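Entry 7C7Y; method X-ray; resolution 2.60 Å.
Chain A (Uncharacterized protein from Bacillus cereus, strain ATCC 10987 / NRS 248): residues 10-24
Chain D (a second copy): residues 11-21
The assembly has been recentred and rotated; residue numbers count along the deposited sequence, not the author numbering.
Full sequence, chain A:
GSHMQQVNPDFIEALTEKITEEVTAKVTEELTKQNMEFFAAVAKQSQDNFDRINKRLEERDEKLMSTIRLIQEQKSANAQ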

# COMPACT_ATOMS: atom_id res chain seq x y z
N ASP A 10 11.70 -36.60 21.15
CA ASP A 10 10.53 -36.85 20.28
C ASP A 10 9.30 -36.15 20.91
O ASP A 10 8.53 -35.54 20.16
N PHE A 11 9.11 -36.26 22.22
CA PHE A 11 7.93 -35.69 22.92
C PHE A 11 8.01 -34.15 22.85
O PHE A 11 7.08 -33.50 22.31
N ILE A 12 9.11 -33.59 23.33
CA ILE A 12 9.48 -32.14 23.24
C ILE A 12 9.24 -31.64 21.81
O ILE A 12 8.63 -30.56 21.62
N GLU A 13 9.78 -32.40 20.85
CA GLU A 13 9.72 -32.13 19.39
C GLU A 13 8.25 -32.10 18.96
O GLU A 13 7.89 -31.29 18.06
N ALA A 14 7.41 -32.93 19.58
CA ALA A 14 6.00 -33.10 19.17
C ALA A 14 5.20 -31.94 19.73
O ALA A 14 4.44 -31.33 18.95
N LEU A 15 5.35 -31.67 21.04
CA LEU A 15 4.74 -30.47 21.67
C LEU A 15 5.16 -29.25 20.85
O LEU A 15 4.31 -28.42 20.54
N THR A 16 6.42 -29.16 20.45
CA THR A 16 6.90 -27.92 19.80
C THR A 16 6.22 -27.79 18.44
O THR A 16 5.73 -26.70 18.18
N GLU A 17 6.12 -28.85 17.63
CA GLU A 17 5.46 -28.75 16.30
C GLU A 17 3.97 -28.45 16.48
O GLU A 17 3.39 -27.72 15.65
N LYS A 18 3.35 -28.95 17.54
CA LYS A 18 1.92 -28.68 17.76
C LYS A 18 1.73 -27.20 18.09
O LYS A 18 1.01 -26.53 17.35
N ILE A 19 2.32 -26.73 19.18
CA ILE A 19 2.23 -25.29 19.55
C ILE A 19 2.52 -24.48 18.28
O ILE A 19 1.66 -23.70 17.86
N THR A 20 3.66 -24.72 17.62
CA THR A 20 4.15 -23.89 16.50
C THR A 20 3.07 -23.74 15.43
O THR A 20 2.97 -22.64 14.87
N GLU A 21 2.31 -24.80 15.15
CA GLU A 21 1.34 -24.83 14.04
C GLU A 21 0.03 -24.18 14.49
O GLU A 21 -0.53 -23.43 13.70
N GLU A 22 -0.42 -24.44 15.72
CA GLU A 22 -1.64 -23.80 16.28
C GLU A 22 -1.47 -22.27 16.19
O GLU A 22 -2.37 -21.58 15.64
N VAL A 23 -0.34 -21.76 16.67
CA VAL A 23 -0.06 -20.30 16.73
C VAL A 23 -0.07 -19.77 15.29
O VAL A 23 -0.95 -18.94 14.94
N THR A 24 0.82 -20.31 14.45
CA THR A 24 1.03 -19.89 13.03
C THR A 24 -0.31 -19.79 12.30
O THR A 24 -0.62 -18.71 11.75
N PHE D 11 0.44 -30.49 34.50
CA PHE D 11 1.40 -29.38 34.32
C PHE D 11 1.60 -29.09 32.81
O PHE D 11 1.32 -27.97 32.33
N ILE D 12 2.09 -30.08 32.08
CA ILE D 12 2.46 -29.92 30.65
C ILE D 12 1.23 -29.44 29.87
O ILE D 12 1.38 -28.51 29.04
N GLU D 13 0.05 -30.01 30.13
CA GLU D 13 -1.23 -29.52 29.54
C GLU D 13 -1.37 -28.02 29.83
O GLU D 13 -1.51 -27.24 28.89
N ALA D 14 -1.30 -27.64 31.09
CA ALA D 14 -1.48 -26.27 31.60
C ALA D 14 -0.53 -25.31 30.89
O ALA D 14 -1.00 -24.23 30.51
N LEU D 15 0.76 -25.69 30.78
CA LEU D 15 1.85 -24.84 30.21
C LEU D 15 1.63 -24.70 28.70
O LEU D 15 1.83 -23.60 28.15
N THR D 16 1.21 -25.79 28.07
CA THR D 16 1.08 -25.89 26.61
C THR D 16 -0.09 -25.01 26.20
O THR D 16 0.10 -24.14 25.34
N GLU D 17 -1.26 -25.21 26.82
CA GLU D 17 -2.48 -24.44 26.49
C GLU D 17 -2.18 -22.96 26.77
O GLU D 17 -2.39 -22.14 25.87
N LYS D 18 -1.61 -22.66 27.93
CA LYS D 18 -1.22 -21.27 28.32
C LYS D 18 -0.35 -20.64 27.22
O LYS D 18 -0.75 -19.57 26.73
N ILE D 19 0.78 -21.26 26.86
CA ILE D 19 1.78 -20.64 25.95
C ILE D 19 1.06 -20.28 24.65
O ILE D 19 1.16 -19.10 24.24
N THR D 20 0.34 -21.26 24.07
CA THR D 20 -0.44 -21.15 22.81
C THR D 20 -1.40 -19.94 22.82
O THR D 20 -1.22 -19.08 21.95
N GLU D 21 -2.38 -19.89 23.73
CA GLU D 21 -3.31 -18.73 23.85
C GLU D 21 -2.48 -17.43 23.90
O GLU D 21 -2.73 -16.51 23.10

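The two helices run in the same general direction, their axes 29° apart and 9.8 Å from each other at closest approach, and they meet mainly through side chains, with no hydrogen bond passing between them. On chain A, Phe A11, Leu A15, Ile A19 and Val A23 recur every four residues and line one side of the helix, with Glu A22 beside them. Chain D answers with Ile D12, Thr D16, Ile D19 and Thr D20.

Toward the start of the stretches, Phe A11 leaves its backbone sideways, but its t rotamer (chi1 170°) carries the ring nearer to chain D. There CE2 lies 3.8 Å from CD1 of Ile D12, and the methyl sits at the ring edge, near its plane. Ile D12 points toward chain A with chi1 m and chi2 t, an extended form that lets CD1 reach the ring while CG2 lies 3.7 Å from CD1 of Leu A15. Leu A15 also points inward. Its chi1 of -98° falls between wells, with chi2 t, and its other methyl, CD2, comes to 3.5 Å from OG1 of Thr D16.

That hydroxyl already donates a hydrogen bond within its own helix. Thr D16 adopts m, which turns OG1 back along the helix to donate to O of Ile D12 at 2.6 Å; CG2 is left to pack against CG1 of Ile A19 at 3.9 Å. Thr D20 repeats the arrangement, with OG1 donating to O of Thr D16 at 2.8 Å. Threonine can thus serve in a largely apolar contact, its proton given to a carbonyl of the preceding turn. Thr A16, Thr A20 and Thr A24 use the same m rotamer and the same bond, but out of reach of chain D.

Ile A19 is buried and points toward chain D. Its CA is 5.9 Å from CA of Thr D20, so the backbones are close here, and a beta-branched side chain fills the gap without a long reach. With chi1 m and chi2 t, it places CG2 4.2 Å from CG2 of Ile D19 and 3.8 Å from OG1 of Thr D20. Val A23, a compact t rotamer directed sideways, brings CG2 to 4.0 Å from the backbone O of Thr D20.

Glu A22 points inward at the border of the contact, where its carboxylate can remain exposed. OE2 lies 3.5 Å from CG2 of Thr D20, while OE1 forms a salt bridge with NZ of Lys A18 at 3.6 Å, one turn back on the same helix.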

# COMPACT_ATOMS: atom_id res chain seq x y z
CB ASP A 10 10.27 -38.35 20.08
CG ASP A 10 11.02 -38.99 18.91
OD1 ASP A 10 11.90 -38.31 18.34
OD2 ASP A 10 10.71 -40.17 18.58
CB PHE A 11 7.85 -36.23 24.35
CG PHE A 11 6.82 -35.50 25.16
CD1 PHE A 11 5.48 -35.59 24.82
CD2 PHE A 11 7.19 -34.65 26.18
CE1 PHE A 11 4.53 -34.90 25.55
CE2 PHE A 11 6.24 -33.94 26.89
CZ PHE A 11 4.91 -34.08 26.57
CB ILE A 12 10.96 -31.95 23.62
CG1 ILE A 12 11.27 -32.31 25.08
CG2 ILE A 12 11.41 -30.54 23.28
CD1 ILE A 12 11.05 -31.20 26.06
CB GLU A 13 10.58 -33.22 18.72
CG GLU A 13 11.06 -32.92 17.31
CD GLU A 13 11.78 -34.10 16.66
OE1 GLU A 13 12.56 -34.77 17.38
OE2 GLU A 13 11.56 -34.35 15.45
CB ALA A 14 5.41 -34.43 19.61
CB LEU A 15 5.23 -30.34 23.10
CG LEU A 15 4.30 -30.87 24.18
CD1 LEU A 15 4.88 -30.54 25.55
CD2 LEU A 15 2.90 -30.29 24.03
CB THR A 16 8.42 -27.82 19.76
OG1 THR A 16 8.93 -27.70 21.09
CG2 THR A 16 8.85 -26.62 18.95
CB GLU A 17 5.63 -30.02 15.47
CG GLU A 17 4.97 -29.89 14.11
CD GLU A 17 5.69 -30.60 12.98
OE1 GLU A 17 6.89 -30.87 13.15
OE2 GLU A 17 5.04 -30.86 11.94
CB LYS A 18 1.29 -29.48 18.89
CG LYS A 18 -0.21 -29.28 18.96
CD LYS A 18 -0.77 -29.19 20.36
CE LYS A 18 -2.28 -29.13 20.36
NZ LYS A 18 -2.83 -29.24 21.73
CB ILE A 19 3.17 -24.93 20.73
CG1 ILE A 19 2.87 -25.77 21.97
CG2 ILE A 19 3.09 -23.44 21.05
CD1 ILE A 19 3.84 -25.57 23.12
CB THR A 20 5.45 -24.46 15.92
OG1 THR A 20 6.42 -24.41 16.97
CG2 THR A 20 5.95 -23.67 14.73
CB GLU A 21 1.12 -26.25 13.52
CG GLU A 21 2.16 -26.68 12.50
CD GLU A 21 1.84 -27.98 11.77
OE1 GLU A 21 0.66 -28.17 11.43
OE2 GLU A 21 2.76 -28.79 11.56
CB GLU A 22 -1.89 -24.23 17.73
CG GLU A 22 -3.25 -24.88 17.93
CD GLU A 22 -3.66 -25.14 19.37
OE1 GLU A 22 -3.10 -26.09 20.01
OE2 GLU A 22 -4.53 -24.39 19.87
CB VAL A 23 1.25 -20.05 17.50
CG1 VAL A 23 1.79 -18.64 17.29
CG2 VAL A 23 1.10 -20.35 18.99
CB THR A 24 1.97 -20.85 12.31
OG1 THR A 24 3.12 -21.03 13.13
CG2 THR A 24 2.48 -20.32 10.99
CB PHE D 11 2.74 -29.67 35.00
CG PHE D 11 3.80 -28.64 34.70
CD1 PHE D 11 3.75 -27.37 35.26
CD2 PHE D 11 4.83 -28.92 33.83
CE1 PHE D 11 4.74 -26.44 34.98
CE2 PHE D 11 5.81 -27.99 33.55
CZ PHE D 11 5.77 -26.74 34.12
CB ILE D 12 3.12 -31.19 30.11
CG1 ILE D 12 4.60 -31.24 30.52
CG2 ILE D 12 2.97 -31.26 28.60
CD1 ILE D 12 5.28 -32.57 30.32
CB GLU D 13 -2.44 -30.27 30.10
CG GLU D 13 -3.73 -29.99 29.32
CD GLU D 13 -4.99 -29.76 30.15
OE1 GLU D 13 -4.88 -29.60 31.39
OE2 GLU D 13 -6.10 -29.73 29.55
CB ALA D 14 -1.26 -26.23 33.08
CB LEU D 15 3.21 -25.49 30.52
CG LEU D 15 4.46 -24.70 30.12
CD1 LEU D 15 4.47 -23.30 30.70
CD2 LEU D 15 5.71 -25.44 30.58
CB THR D 16 0.96 -27.36 26.18
OG1 THR D 16 2.16 -28.04 26.57
CG2 THR D 16 0.74 -27.50 24.69
CB GLU D 17 -3.71 -24.95 27.25
CG GLU D 17 -4.17 -26.35 26.84
CD GLU D 17 -5.64 -26.65 27.13
OE1 GLU D 17 -5.92 -27.67 27.80
OE2 GLU D 17 -6.51 -25.88 26.67
CB LYS D 18 -0.47 -21.25 29.65
CG LYS D 18 -0.92 -20.20 30.66
CD LYS D 18 -0.70 -18.79 30.18
CE LYS D 18 -0.69 -17.77 31.31
NZ LYS D 18 -1.92 -17.86 32.13
CB ILE D 19 2.98 -21.58 25.71
CG1 ILE D 19 3.91 -21.67 26.92
CG2 ILE D 19 3.77 -21.15 24.47
CD1 ILE D 19 4.96 -22.76 26.82
CB THR D 20 -1.24 -22.42 22.56
OG1 THR D 20 -0.31 -23.49 22.66
CG2 THR D 20 -1.90 -22.46 21.20
CB GLU D 21 -4.20 -18.76 25.11
CG GLU D 21 -5.00 -20.04 25.32
CD GLU D 21 -6.27 -20.20 24.51
OE1 GLU D 21 -6.65 -19.23 23.81
OE2 GLU D 21 -6.88 -21.30 24.59